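Local structure of Azi13 (Streptomyces sahachiroi, 5HMC) at residues A[58-63]-A[108-113]. The protein probably hydrolyses an acyl-CoA thioester as a hotdog-fold thioesterase of the PaaI family, and binds 5-methylnaphthalene-1-carboxylic acid. Sequence-based numbering, arbitrary orientation.
Sequences SVASAA and QVWSVE. With 5NE (5-methylnaphthalene-1-carboxylic acid), chain B.
V59 meets V112 only loosely, its CB lying 4.4 Å from V112 CG1. One residue on, A60 is tighter: its CB touches two strand side chains, V112 CG2 at 3.7 Å and W110 CB at 3.8 Å. V112 CG1 stands anti to the backbone N (chi1 -179°), which leaves CG2, beside that N, as the methyl that meets A60. S61 faces away from the strand and reaches the bound naphthoate: its CB is 3.4 Å from ligand C1E, and its OG lies 3.0 Å from carboxylate O1N, although the E57 carbonyl competes for that hydroxyl proton; G49 N of a neighbouring subunit also hydrogen-bonds the ligand. A63 CB sits over a face of the W110 indole, 3.6 Å from the six-membered ring centroid and 19° off the normal, a CH-pi contact. The indole is also fixed at its edge, where NE1 donates to Q108 OE1 (2.9 Å, nearly straight) almost in the ring plane; Q108 NE2 in turn binds A64 O and N131 OD1. A leucine in place of W110 would probably lose the flat surface under A63 and leave Q108 OE1 without its indole donor. The axes of segments 58-63 and 108-113 approach to 8.2 Å, 138° between their directions; here helix 49-68, the hotdog sausage, packs against strand 107-115 of the antiparallel sheet, which strands 93-100 and 121-133 flank.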
ATOM      1  N   SER A  58      -0.504 -16.132  -3.355  1.00 39.35           N
ATOM      2  CA  SER A  58      -0.387 -17.420  -4.031  1.00 36.39           C
ATOM      3  C   SER A  58      -0.835 -17.324  -5.485  1.00 39.76           C
ATOM      4  O   SER A  58      -0.153 -17.815  -6.398  1.00 43.38           O
ATOM      5  CB  SER A  58      -1.217 -18.472  -3.289  1.00 34.16           C
ATOM      6  OG  SER A  58      -0.818 -18.623  -1.942  1.00 36.40           O
ATOM      7  N   VAL A  59      -1.993 -16.707  -5.718  1.00 33.97           N
ATOM      8  CA  VAL A  59      -2.571 -16.732  -7.052  1.00 37.84           C
ATOM      9  C   VAL A  59      -1.799 -15.807  -7.978  1.00 41.18           C
ATOM     10  O   VAL A  59      -1.601 -16.117  -9.161  1.00 43.41           O
ATOM     11  CB  VAL A  59      -4.074 -16.383  -6.971  1.00 37.80           C
ATOM     12  CG1 VAL A  59      -4.730 -16.492  -8.327  1.00 41.65           C
ATOM     13  CG2 VAL A  59      -4.771 -17.324  -5.989  1.00 36.89           C
ATOM     14  N   ALA A  60      -1.306 -14.686  -7.458  1.00 35.87           N
ATOM     15  CA  ALA A  60      -0.518 -13.786  -8.291  1.00 36.73           C
ATOM     16  C   ALA A  60       0.856 -14.377  -8.617  1.00 39.89           C
ATOM     17  O   ALA A  60       1.303 -14.323  -9.770  1.00 38.72           O
ATOM     18  CB  ALA A  60      -0.375 -12.432  -7.596  1.00 38.75           C
ATOM     19  N   SER A  61       1.547 -14.937  -7.619  1.00 40.33           N
ATOM     20  CA  SER A  61       2.892 -15.455  -7.870  1.00 41.29           C
ATOM     21  C   SER A  61       2.854 -16.637  -8.820  1.00 44.60           C
ATOM     22  O   SER A  61       3.758 -16.801  -9.644  1.00 39.24           O
ATOM     23  CB  SER A  61       3.570 -15.874  -6.568  1.00 41.65           C
ATOM     24  OG  SER A  61       3.807 -14.761  -5.727  1.00 41.78           O
ATOM     25  N   ALA A  62       1.828 -17.482  -8.702  1.00 43.59           N
ATOM     26  CA  ALA A  62       1.647 -18.572  -9.656  1.00 41.60           C
ATOM     27  C   ALA A  62       1.567 -18.036 -11.078  1.00 50.30           C
ATOM     28  O   ALA A  62       2.247 -18.537 -11.984  1.00 47.50           O
ATOM     29  CB  ALA A  62       0.381 -19.367  -9.322  1.00 41.91           C
ATOM     30  N   ALA A  63       0.733 -17.013 -11.296  1.00 42.78           N
ATOM     31  CA  ALA A  63       0.621 -16.438 -12.630  1.00 43.32           C
ATOM     32  C   ALA A  63       1.929 -15.783 -13.062  1.00 44.08           C
ATOM     33  O   ALA A  63       2.370 -15.965 -14.201  1.00 41.44           O
ATOM     34  CB  ALA A  63      -0.528 -15.435 -12.678  1.00 44.66           C
ATOM     35  N   GLN A 108       7.132  -7.333 -11.916  1.00 38.87           N
ATOM     36  CA  GLN A 108       5.750  -7.620 -12.269  1.00 36.78           C
ATOM     37  C   GLN A 108       4.833  -7.117 -11.158  1.00 36.20           C
ATOM     38  O   GLN A 108       5.169  -7.216  -9.972  1.00 36.84           O
ATOM     39  CB  GLN A 108       5.514  -9.115 -12.488  1.00 34.81           C
ATOM     40  CG  GLN A 108       6.404  -9.775 -13.531  1.00 36.15           C
ATOM     41  CD  GLN A 108       5.946 -11.176 -13.802  1.00 40.08           C
ATOM     42  OE1 GLN A 108       4.749 -11.423 -13.987  1.00 43.80           O
ATOM     43  NE2 GLN A 108       6.879 -12.121 -13.778  1.00 38.96           N
ATOM     44  N   VAL A 109       3.676  -6.575 -11.540  1.00 35.87           N
ATOM     45  CA  VAL A 109       2.609  -6.248 -10.597  1.00 37.56           C
ATOM     46  C   VAL A 109       1.326  -6.926 -11.072  1.00 41.40           C
ATOM     47  O   VAL A 109       0.940  -6.786 -12.239  1.00 39.83           O
ATOM     48  CB  VAL A 109       2.406  -4.726 -10.447  1.00 36.17           C
ATOM     49  CG1 VAL A 109       1.184  -4.431  -9.535  1.00 34.31           C
ATOM     50  CG2 VAL A 109       3.651  -4.079  -9.879  1.00 33.80           C
ATOM     51  N   TRP A 110       0.683  -7.675 -10.173  1.00 34.02           N
ATOM     52  CA  TRP A 110      -0.561  -8.382 -10.449  1.00 34.78           C
ATOM     53  C   TRP A 110      -1.633  -7.954  -9.452  1.00 41.68           C
ATOM     54  O   TRP A 110      -1.336  -7.650  -8.294  1.00 37.09           O
ATOM     55  CB  TRP A 110      -0.369  -9.897 -10.360  1.00 38.78           C
ATOM     56  CG  TRP A 110       0.410 -10.479 -11.493  1.00 38.92           C
ATOM     57  CD1 TRP A 110       1.755 -10.378 -11.707  1.00 40.26           C
ATOM     58  CD2 TRP A 110      -0.118 -11.248 -12.581  1.00 39.20           C
ATOM     59  NE1 TRP A 110       2.099 -11.037 -12.868  1.00 40.12           N
ATOM     60  CE2 TRP A 110       0.968 -11.582 -13.421  1.00 41.13           C
ATOM     61  CE3 TRP A 110      -1.405 -11.693 -12.922  1.00 40.36           C
ATOM     62  CZ2 TRP A 110       0.809 -12.342 -14.584  1.00 43.19           C
ATOM     63  CZ3 TRP A 110      -1.566 -12.445 -14.071  1.00 45.90           C
ATOM     64  CH2 TRP A 110      -0.463 -12.758 -14.896  1.00 48.81           C
ATOM     65  N   SER A 111      -2.883  -7.942  -9.911  1.00 43.62           N
ATOM     66  CA  SER A 111      -4.042  -7.612  -9.092  1.00 39.38           C
ATOM     67  C   SER A 111      -4.907  -8.854  -8.925  1.00 41.72           C
ATOM     68  O   SER A 111      -5.219  -9.529  -9.909  1.00 41.32           O
ATOM     69  CB  SER A 111      -4.843  -6.482  -9.744  1.00 40.76           C
ATOM     70  OG  SER A 111      -6.054  -6.256  -9.071  1.00 48.37           O
ATOM     71  N   VAL A 112      -5.306  -9.152  -7.688  1.00 41.00           N
ATOM     72  CA  VAL A 112      -6.072 -10.351  -7.375  1.00 36.78           C
ATOM     73  C   VAL A 112      -7.370  -9.949  -6.680  1.00 43.30           C
ATOM     74  O   VAL A 112      -7.343  -9.243  -5.664  1.00 41.98           O
ATOM     75  CB  VAL A 112      -5.272 -11.318  -6.491  1.00 37.81           C
ATOM     76  CG1 VAL A 112      -6.080 -12.556  -6.211  1.00 37.77           C
ATOM     77  CG2 VAL A 112      -3.940 -11.675  -7.159  1.00 39.14           C
ATOM     78  N   GLU A 113      -8.497 -10.418  -7.209  1.00 37.53           N
ATOM     79  CA  GLU A 113      -9.812 -10.215  -6.601  1.00 39.73           C
ATOM     80  C   GLU A 113     -10.359 -11.533  -6.070  1.00 38.43           C
ATOM     81  O   GLU A 113     -10.401 -12.531  -6.798  1.00 46.20           O
ATOM     82  CB  GLU A 113     -10.798  -9.633  -7.612  1.00 43.05           C
ATOM     83  CG  GLU A 113     -10.389  -8.310  -8.216  1.00 47.66           C
ATOM     84  CD  GLU A 113     -11.560  -7.607  -8.874  1.00 63.46           C
ATOM     85  OE1 GLU A 113     -12.714  -7.986  -8.574  1.00 57.49           O
ATOM     86  OE2 GLU A 113     -11.325  -6.687  -9.689  1.00 72.38           O
TER
HETATM   87  O1N 5NE B 300       5.582 -14.940  -3.358  1.00 53.69           O
HETATM   88  C1L 5NE B 300       5.538 -16.021  -2.731  1.00 48.64           C
HETATM   89  O1M 5NE B 300       5.830 -16.111  -1.525  1.00 45.18           O
HETATM   90  C1J 5NE B 300       5.067 -17.214  -3.497  1.00 50.19           C
HETATM   91  C1E 5NE B 300       5.766 -17.648  -4.726  1.00 45.16           C
HETATM   92  C1F 5NE B 300       6.899 -17.017  -5.233  1.00 49.35           C
HETATM   93  C1A 5NE B 300       7.502 -17.496  -6.400  1.00 47.44           C
HETATM   94  C1I 5NE B 300       3.931 -17.909  -3.086  1.00 51.44           C
HETATM   95  C1H 5NE B 300       3.444 -19.007  -3.802  1.00 50.45           C
HETATM   96  C1G 5NE B 300       4.067 -19.463  -4.960  1.00 51.02           C
HETATM   97  C1D 5NE B 300       5.197 -18.814  -5.428  1.00 47.86           C
HETATM   98  C1C 5NE B 300       5.853 -19.277  -6.651  1.00 53.13           C
HETATM   99  C1O 5NE B 300       5.249 -20.469  -7.345  1.00 57.15           C
HETATM  100  C1B 5NE B 300       6.995 -18.602  -7.097  1.00 52.29           C